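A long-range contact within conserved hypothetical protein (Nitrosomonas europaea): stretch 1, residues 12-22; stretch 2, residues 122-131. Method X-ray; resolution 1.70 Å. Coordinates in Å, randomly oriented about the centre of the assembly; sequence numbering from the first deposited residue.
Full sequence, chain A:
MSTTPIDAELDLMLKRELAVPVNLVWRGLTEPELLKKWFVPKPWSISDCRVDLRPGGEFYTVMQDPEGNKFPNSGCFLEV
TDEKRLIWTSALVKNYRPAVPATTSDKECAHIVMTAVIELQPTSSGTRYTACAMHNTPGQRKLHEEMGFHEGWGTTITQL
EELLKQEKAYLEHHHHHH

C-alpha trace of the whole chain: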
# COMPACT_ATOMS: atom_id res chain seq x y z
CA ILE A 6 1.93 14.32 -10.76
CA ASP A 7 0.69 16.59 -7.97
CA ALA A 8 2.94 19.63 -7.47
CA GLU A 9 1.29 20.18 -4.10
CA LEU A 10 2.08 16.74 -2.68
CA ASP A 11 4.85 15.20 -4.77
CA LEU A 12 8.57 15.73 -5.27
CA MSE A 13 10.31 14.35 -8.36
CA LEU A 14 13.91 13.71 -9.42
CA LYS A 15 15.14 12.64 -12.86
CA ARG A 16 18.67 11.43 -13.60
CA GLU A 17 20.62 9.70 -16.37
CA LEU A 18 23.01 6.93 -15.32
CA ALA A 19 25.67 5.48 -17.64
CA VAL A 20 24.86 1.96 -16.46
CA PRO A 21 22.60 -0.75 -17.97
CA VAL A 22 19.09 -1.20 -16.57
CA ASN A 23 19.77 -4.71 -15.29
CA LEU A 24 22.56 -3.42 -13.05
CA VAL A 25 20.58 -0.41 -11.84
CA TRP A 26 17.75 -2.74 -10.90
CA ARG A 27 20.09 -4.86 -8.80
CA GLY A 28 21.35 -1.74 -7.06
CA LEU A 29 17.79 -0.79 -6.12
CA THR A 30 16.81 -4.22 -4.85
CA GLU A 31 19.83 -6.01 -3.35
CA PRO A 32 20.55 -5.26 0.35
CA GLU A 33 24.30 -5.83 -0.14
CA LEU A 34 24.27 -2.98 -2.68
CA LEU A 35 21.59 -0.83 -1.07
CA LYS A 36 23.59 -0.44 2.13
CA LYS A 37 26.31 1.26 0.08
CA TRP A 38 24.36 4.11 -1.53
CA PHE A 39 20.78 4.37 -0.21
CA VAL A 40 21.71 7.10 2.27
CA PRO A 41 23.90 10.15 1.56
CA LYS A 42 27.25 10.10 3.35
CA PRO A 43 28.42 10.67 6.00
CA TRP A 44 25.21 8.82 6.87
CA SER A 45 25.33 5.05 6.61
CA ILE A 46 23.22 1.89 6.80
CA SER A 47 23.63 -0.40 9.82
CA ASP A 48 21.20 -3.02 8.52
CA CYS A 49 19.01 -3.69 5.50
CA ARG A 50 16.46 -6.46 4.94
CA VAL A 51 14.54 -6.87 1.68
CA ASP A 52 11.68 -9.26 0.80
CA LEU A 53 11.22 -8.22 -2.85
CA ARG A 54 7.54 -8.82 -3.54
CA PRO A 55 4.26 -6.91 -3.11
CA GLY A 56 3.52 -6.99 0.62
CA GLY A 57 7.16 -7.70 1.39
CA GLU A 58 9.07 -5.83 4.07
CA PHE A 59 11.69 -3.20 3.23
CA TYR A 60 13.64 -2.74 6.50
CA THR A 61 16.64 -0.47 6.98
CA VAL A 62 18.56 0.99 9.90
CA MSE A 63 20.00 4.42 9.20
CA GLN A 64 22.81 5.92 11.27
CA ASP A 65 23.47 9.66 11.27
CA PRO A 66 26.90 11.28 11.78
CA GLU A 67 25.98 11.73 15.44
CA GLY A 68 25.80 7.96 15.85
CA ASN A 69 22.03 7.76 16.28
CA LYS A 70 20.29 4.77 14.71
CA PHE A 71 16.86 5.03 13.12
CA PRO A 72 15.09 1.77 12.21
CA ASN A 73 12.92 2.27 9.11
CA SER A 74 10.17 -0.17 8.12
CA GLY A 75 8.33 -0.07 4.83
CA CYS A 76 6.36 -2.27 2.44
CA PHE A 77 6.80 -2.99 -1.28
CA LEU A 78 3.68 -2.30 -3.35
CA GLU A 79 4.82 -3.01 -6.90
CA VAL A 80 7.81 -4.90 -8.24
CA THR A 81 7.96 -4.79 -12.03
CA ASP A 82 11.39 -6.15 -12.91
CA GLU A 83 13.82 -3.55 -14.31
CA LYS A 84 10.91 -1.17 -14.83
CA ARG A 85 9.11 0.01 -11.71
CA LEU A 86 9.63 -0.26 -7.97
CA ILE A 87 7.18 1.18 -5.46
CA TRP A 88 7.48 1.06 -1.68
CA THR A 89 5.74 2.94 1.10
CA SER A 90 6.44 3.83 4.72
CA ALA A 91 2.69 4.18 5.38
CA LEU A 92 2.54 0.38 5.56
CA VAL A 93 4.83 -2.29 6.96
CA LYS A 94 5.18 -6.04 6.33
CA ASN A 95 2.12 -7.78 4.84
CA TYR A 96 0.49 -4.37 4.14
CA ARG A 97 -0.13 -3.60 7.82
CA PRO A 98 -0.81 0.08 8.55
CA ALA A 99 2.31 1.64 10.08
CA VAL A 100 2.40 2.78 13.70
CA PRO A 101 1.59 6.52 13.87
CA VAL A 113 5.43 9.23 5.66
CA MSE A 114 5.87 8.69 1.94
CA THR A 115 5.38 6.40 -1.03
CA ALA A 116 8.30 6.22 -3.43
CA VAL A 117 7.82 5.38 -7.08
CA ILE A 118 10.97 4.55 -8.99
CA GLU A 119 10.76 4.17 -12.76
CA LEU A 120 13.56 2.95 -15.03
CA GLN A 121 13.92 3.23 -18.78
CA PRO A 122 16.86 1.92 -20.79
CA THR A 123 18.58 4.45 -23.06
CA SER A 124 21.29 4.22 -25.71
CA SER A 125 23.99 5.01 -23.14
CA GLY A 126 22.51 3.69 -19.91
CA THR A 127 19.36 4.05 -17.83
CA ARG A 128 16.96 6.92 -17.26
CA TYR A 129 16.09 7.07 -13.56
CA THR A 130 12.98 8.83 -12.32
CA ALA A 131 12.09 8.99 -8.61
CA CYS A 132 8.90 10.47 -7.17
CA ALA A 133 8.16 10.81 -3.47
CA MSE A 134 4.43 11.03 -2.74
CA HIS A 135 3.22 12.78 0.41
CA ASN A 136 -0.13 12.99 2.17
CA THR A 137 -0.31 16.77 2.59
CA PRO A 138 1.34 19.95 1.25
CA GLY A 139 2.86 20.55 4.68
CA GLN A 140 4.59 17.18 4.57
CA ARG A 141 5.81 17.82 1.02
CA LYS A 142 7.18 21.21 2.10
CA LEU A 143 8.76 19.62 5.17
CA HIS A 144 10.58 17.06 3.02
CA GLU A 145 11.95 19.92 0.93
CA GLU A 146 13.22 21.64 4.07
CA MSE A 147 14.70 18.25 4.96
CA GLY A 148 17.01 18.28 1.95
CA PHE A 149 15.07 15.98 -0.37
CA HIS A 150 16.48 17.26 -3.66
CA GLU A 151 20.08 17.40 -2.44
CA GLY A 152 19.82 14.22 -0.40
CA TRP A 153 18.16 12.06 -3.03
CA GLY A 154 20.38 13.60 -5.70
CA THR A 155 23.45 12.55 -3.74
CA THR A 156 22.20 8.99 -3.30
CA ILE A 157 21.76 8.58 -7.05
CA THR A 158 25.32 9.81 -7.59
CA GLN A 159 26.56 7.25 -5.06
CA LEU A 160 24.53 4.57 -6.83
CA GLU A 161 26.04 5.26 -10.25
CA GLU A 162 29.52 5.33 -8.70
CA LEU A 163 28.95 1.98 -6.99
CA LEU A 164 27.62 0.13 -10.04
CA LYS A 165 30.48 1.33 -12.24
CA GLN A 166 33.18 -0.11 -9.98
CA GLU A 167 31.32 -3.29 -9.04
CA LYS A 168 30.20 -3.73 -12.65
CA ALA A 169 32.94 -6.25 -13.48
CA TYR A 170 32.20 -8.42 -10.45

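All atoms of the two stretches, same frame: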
# COMPACT_ATOMS: atom_id res chain seq x y z
N LEU A 12 7.25 15.20 -4.93
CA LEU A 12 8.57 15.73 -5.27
C LEU A 12 9.17 14.73 -6.25
O LEU A 12 9.11 13.52 -6.03
CB LEU A 12 9.44 15.86 -4.02
CG LEU A 12 8.97 16.89 -2.99
CD1 LEU A 12 9.90 16.87 -1.78
CD2 LEU A 12 8.95 18.29 -3.62
N MSE A 13 9.73 15.24 -7.35
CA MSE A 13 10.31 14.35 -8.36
C MSE A 13 11.78 14.63 -8.63
O MSE A 13 12.27 15.75 -8.42
CB MSE A 13 9.52 14.47 -9.67
CG MSE A 13 9.92 13.45 -10.73
SE MSE A 13 8.86 13.54 -12.35
CE MSE A 13 10.04 14.65 -13.41
N LEU A 14 12.49 13.61 -9.09
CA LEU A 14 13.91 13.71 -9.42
C LEU A 14 14.20 12.83 -10.63
O LEU A 14 13.87 11.65 -10.64
CB LEU A 14 14.75 13.25 -8.23
CG LEU A 14 16.28 13.32 -8.36
CD1 LEU A 14 16.72 14.76 -8.57
CD2 LEU A 14 16.92 12.75 -7.10
N LYS A 15 14.81 13.41 -11.66
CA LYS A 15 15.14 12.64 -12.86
C LYS A 15 16.65 12.68 -13.10
O LYS A 15 17.26 13.74 -13.05
CB LYS A 15 14.41 13.20 -14.09
CG LYS A 15 14.54 12.32 -15.33
CD LYS A 15 13.78 12.88 -16.52
CE LYS A 15 14.44 14.14 -17.07
NZ LYS A 15 15.82 13.86 -17.55
N ARG A 16 17.24 11.52 -13.37
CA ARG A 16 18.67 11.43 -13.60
C ARG A 16 19.01 10.43 -14.70
O ARG A 16 18.22 9.53 -14.99
CB ARG A 16 19.39 11.03 -12.31
CG ARG A 16 19.34 12.09 -11.20
CD ARG A 16 20.35 13.19 -11.48
NE ARG A 16 21.71 12.68 -11.38
CZ ARG A 16 22.36 12.51 -10.23
NH1 ARG A 16 21.77 12.83 -9.08
NH2 ARG A 16 23.58 12.00 -10.22
N GLU A 17 20.17 10.61 -15.32
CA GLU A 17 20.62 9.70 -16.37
C GLU A 17 21.88 9.01 -15.86
O GLU A 17 22.86 9.67 -15.54
CB GLU A 17 20.95 10.48 -17.65
CG GLU A 17 19.79 11.28 -18.22
CD GLU A 17 18.72 10.42 -18.86
OE1 GLU A 17 17.67 10.97 -19.26
OE2 GLU A 17 18.92 9.19 -18.97
N LEU A 18 21.85 7.68 -15.78
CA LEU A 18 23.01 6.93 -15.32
C LEU A 18 23.63 6.14 -16.46
O LEU A 18 22.92 5.49 -17.23
CB LEU A 18 22.63 5.95 -14.19
CG LEU A 18 22.13 6.54 -12.87
CD1 LEU A 18 20.69 6.99 -13.02
CD2 LEU A 18 22.23 5.48 -11.78
N ALA A 19 24.95 6.19 -16.58
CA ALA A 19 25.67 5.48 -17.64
C ALA A 19 25.92 4.04 -17.22
O ALA A 19 27.06 3.56 -17.20
CB ALA A 19 26.98 6.19 -17.94
N VAL A 20 24.83 3.35 -16.89
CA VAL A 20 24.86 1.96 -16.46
C VAL A 20 23.62 1.28 -17.03
O VAL A 20 22.56 1.90 -17.14
CB VAL A 20 24.83 1.88 -14.91
CG1 VAL A 20 24.68 0.45 -14.45
CG2 VAL A 20 26.11 2.49 -14.35
N PRO A 21 23.74 0.00 -17.42
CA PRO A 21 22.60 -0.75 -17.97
C PRO A 21 21.48 -0.93 -16.94
O PRO A 21 21.74 -0.97 -15.74
CB PRO A 21 23.24 -2.07 -18.38
CG PRO A 21 24.34 -2.23 -17.38
CD PRO A 21 24.94 -0.85 -17.35
N VAL A 22 20.26 -1.06 -17.43
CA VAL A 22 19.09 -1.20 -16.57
C VAL A 22 19.12 -2.41 -15.65
O VAL A 22 18.62 -2.35 -14.52
CB VAL A 22 17.78 -1.23 -17.40
CG1 VAL A 22 17.70 -2.53 -18.21
CG2 VAL A 22 16.58 -1.09 -16.48
N PRO A 122 15.54 2.04 -20.16
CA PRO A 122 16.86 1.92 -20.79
C PRO A 122 17.03 2.96 -21.89
O PRO A 122 16.07 3.33 -22.57
CB PRO A 122 16.86 0.48 -21.32
CG PRO A 122 15.41 0.21 -21.60
CD PRO A 122 14.71 0.85 -20.42
N THR A 123 18.26 3.45 -22.04
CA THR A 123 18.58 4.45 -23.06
C THR A 123 19.75 3.91 -23.87
O THR A 123 20.26 2.83 -23.59
CB THR A 123 19.01 5.79 -22.44
OG1 THR A 123 20.21 5.60 -21.67
CG2 THR A 123 17.92 6.35 -21.54
N SER A 124 20.18 4.67 -24.87
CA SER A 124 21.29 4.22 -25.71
C SER A 124 22.62 4.18 -24.96
O SER A 124 23.52 3.43 -25.34
CB SER A 124 21.41 5.10 -26.95
OG SER A 124 21.60 6.46 -26.60
N SER A 125 22.75 4.97 -23.90
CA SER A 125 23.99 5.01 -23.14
C SER A 125 23.88 4.47 -21.72
O SER A 125 24.89 4.31 -21.04
CB SER A 125 24.52 6.44 -23.09
OG SER A 125 23.57 7.31 -22.50
N GLY A 126 22.66 4.20 -21.26
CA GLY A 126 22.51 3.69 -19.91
C GLY A 126 21.07 3.51 -19.47
O GLY A 126 20.30 2.79 -20.11
N THR A 127 20.71 4.15 -18.36
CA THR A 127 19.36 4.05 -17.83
C THR A 127 18.84 5.39 -17.36
O THR A 127 19.55 6.16 -16.71
CB THR A 127 19.28 3.07 -16.64
OG1 THR A 127 19.91 1.84 -16.98
CG2 THR A 127 17.82 2.80 -16.26
N ARG A 128 17.59 5.69 -17.69
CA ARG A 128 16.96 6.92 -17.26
C ARG A 128 16.27 6.57 -15.94
O ARG A 128 15.45 5.65 -15.89
CB ARG A 128 15.94 7.40 -18.30
CG ARG A 128 15.25 8.71 -17.93
CD ARG A 128 14.56 9.30 -19.14
NE ARG A 128 15.51 9.48 -20.24
CZ ARG A 128 15.20 10.01 -21.42
NH1 ARG A 128 13.96 10.41 -21.67
NH2 ARG A 128 16.14 10.13 -22.35
N TYR A 129 16.63 7.30 -14.89
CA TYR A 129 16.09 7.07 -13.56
C TYR A 129 15.16 8.19 -13.14
O TYR A 129 15.54 9.36 -13.15
CB TYR A 129 17.24 6.95 -12.55
CG TYR A 129 16.82 6.95 -11.09
CD1 TYR A 129 16.51 8.13 -10.42
CD2 TYR A 129 16.72 5.75 -10.38
CE1 TYR A 129 16.11 8.13 -9.09
CE2 TYR A 129 16.31 5.74 -9.04
CZ TYR A 129 16.01 6.93 -8.40
OH TYR A 129 15.60 6.93 -7.09
N THR A 130 13.94 7.83 -12.75
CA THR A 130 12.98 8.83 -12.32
C THR A 130 12.45 8.40 -10.95
O THR A 130 11.97 7.28 -10.78
CB THR A 130 11.81 8.94 -13.34
OG1 THR A 130 12.34 9.33 -14.61
CG2 THR A 130 10.80 9.98 -12.88
N ALA A 131 12.56 9.29 -9.96
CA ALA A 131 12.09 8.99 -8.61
C ALA A 131 11.08 10.03 -8.15
O ALA A 131 11.33 11.24 -8.25
CB ALA A 131 13.27 8.94 -7.63
O HOH W 1 23.48 7.31 -19.75

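The two stretches, at least 100 residues apart in sequence wherever they touch, meet as neighbouring antiparallel strands, 12-18 against 127-131, with axes 4.7 Å apart at closest approach and N-to-C directions at 164°. Together they bury 765 Å².

The backbone supplies the basic rule. Leu14 with Ala131, Arg16 with Tyr129 and Leu18 with Thr127 are hydrogen-bonded pairs, each closed by two amide-to-carbonyl bonds. Arg16 N donates to Tyr129 O at 2.8 Å and Tyr129 N returns the bond to Arg16 O at 2.7 Å; Leu18 N to Thr127 O (2.9 Å) and Thr127 N to Leu18 O (2.8 Å) repeat the pattern. At the far pair, Ala131 N to Leu14 O is nearly straight, whereas Leu14 N to Ala131 O, also 2.8 Å, is more bent at 142°. Between these rings lie the non-hydrogen-bonded pairs Lys15-Thr130 and Glu17-Arg128. At the first of these, CA-H groups supplement the ladder: Lys15 CA lies 3.3 Å from Tyr129 O, and Thr130 CA 3.4 Å from Leu14 O.

Alternation sends the side chains to two faces of largely different character. Leu14, Leu18, Tyr129 and Ala131 share a largely buried face with Thr127 and Arg16. Leu18 CD1 packs 3.5 Å from Tyr129 CB, an apolar contact between diagonal neighbours rather than register partners. Arg16 starts on this face, but its end leads away and its guanidinium is hydrogen-bonded elsewhere in the structure.

The other face, carrying Lys15, Glu17, Arg128 and Thr130, is more exposed and polar. Glu17 and Arg128, directly paired, form a salt bridge, with Glu17 OE1 2.8 Å from Arg128 NE. The same carboxylate oxygen, Glu17 OE1, makes a long salt bridge to Lys15 NZ at 3.8 Å, so one acid serves a cation on each strand. Lys15 also lays its aliphatic CG 3.8 Å from Thr130 OG1.

Where the ladder ends, a side chain takes over from the backbone. Buried Thr127 donates from OG1 to Val20 O at 2.7 Å, tying its strand to the segment leading into a helix, with Pro21 at the N-cap position. Gly126 allows the close approach beside it: its CA sits 3.3 Å from Leu18 O, and an ideal CB would come within 1.9 Å of that same Leu18 O. The preceding turn is held by Thr123, whose OG1 accepts from Gly126 N at 2.9 Å and whose N donates to Gly126 O at 2.9 Å. Beyond it, Val22 CB and Pro122 CB make a looser apolar contact at 4.4 Å.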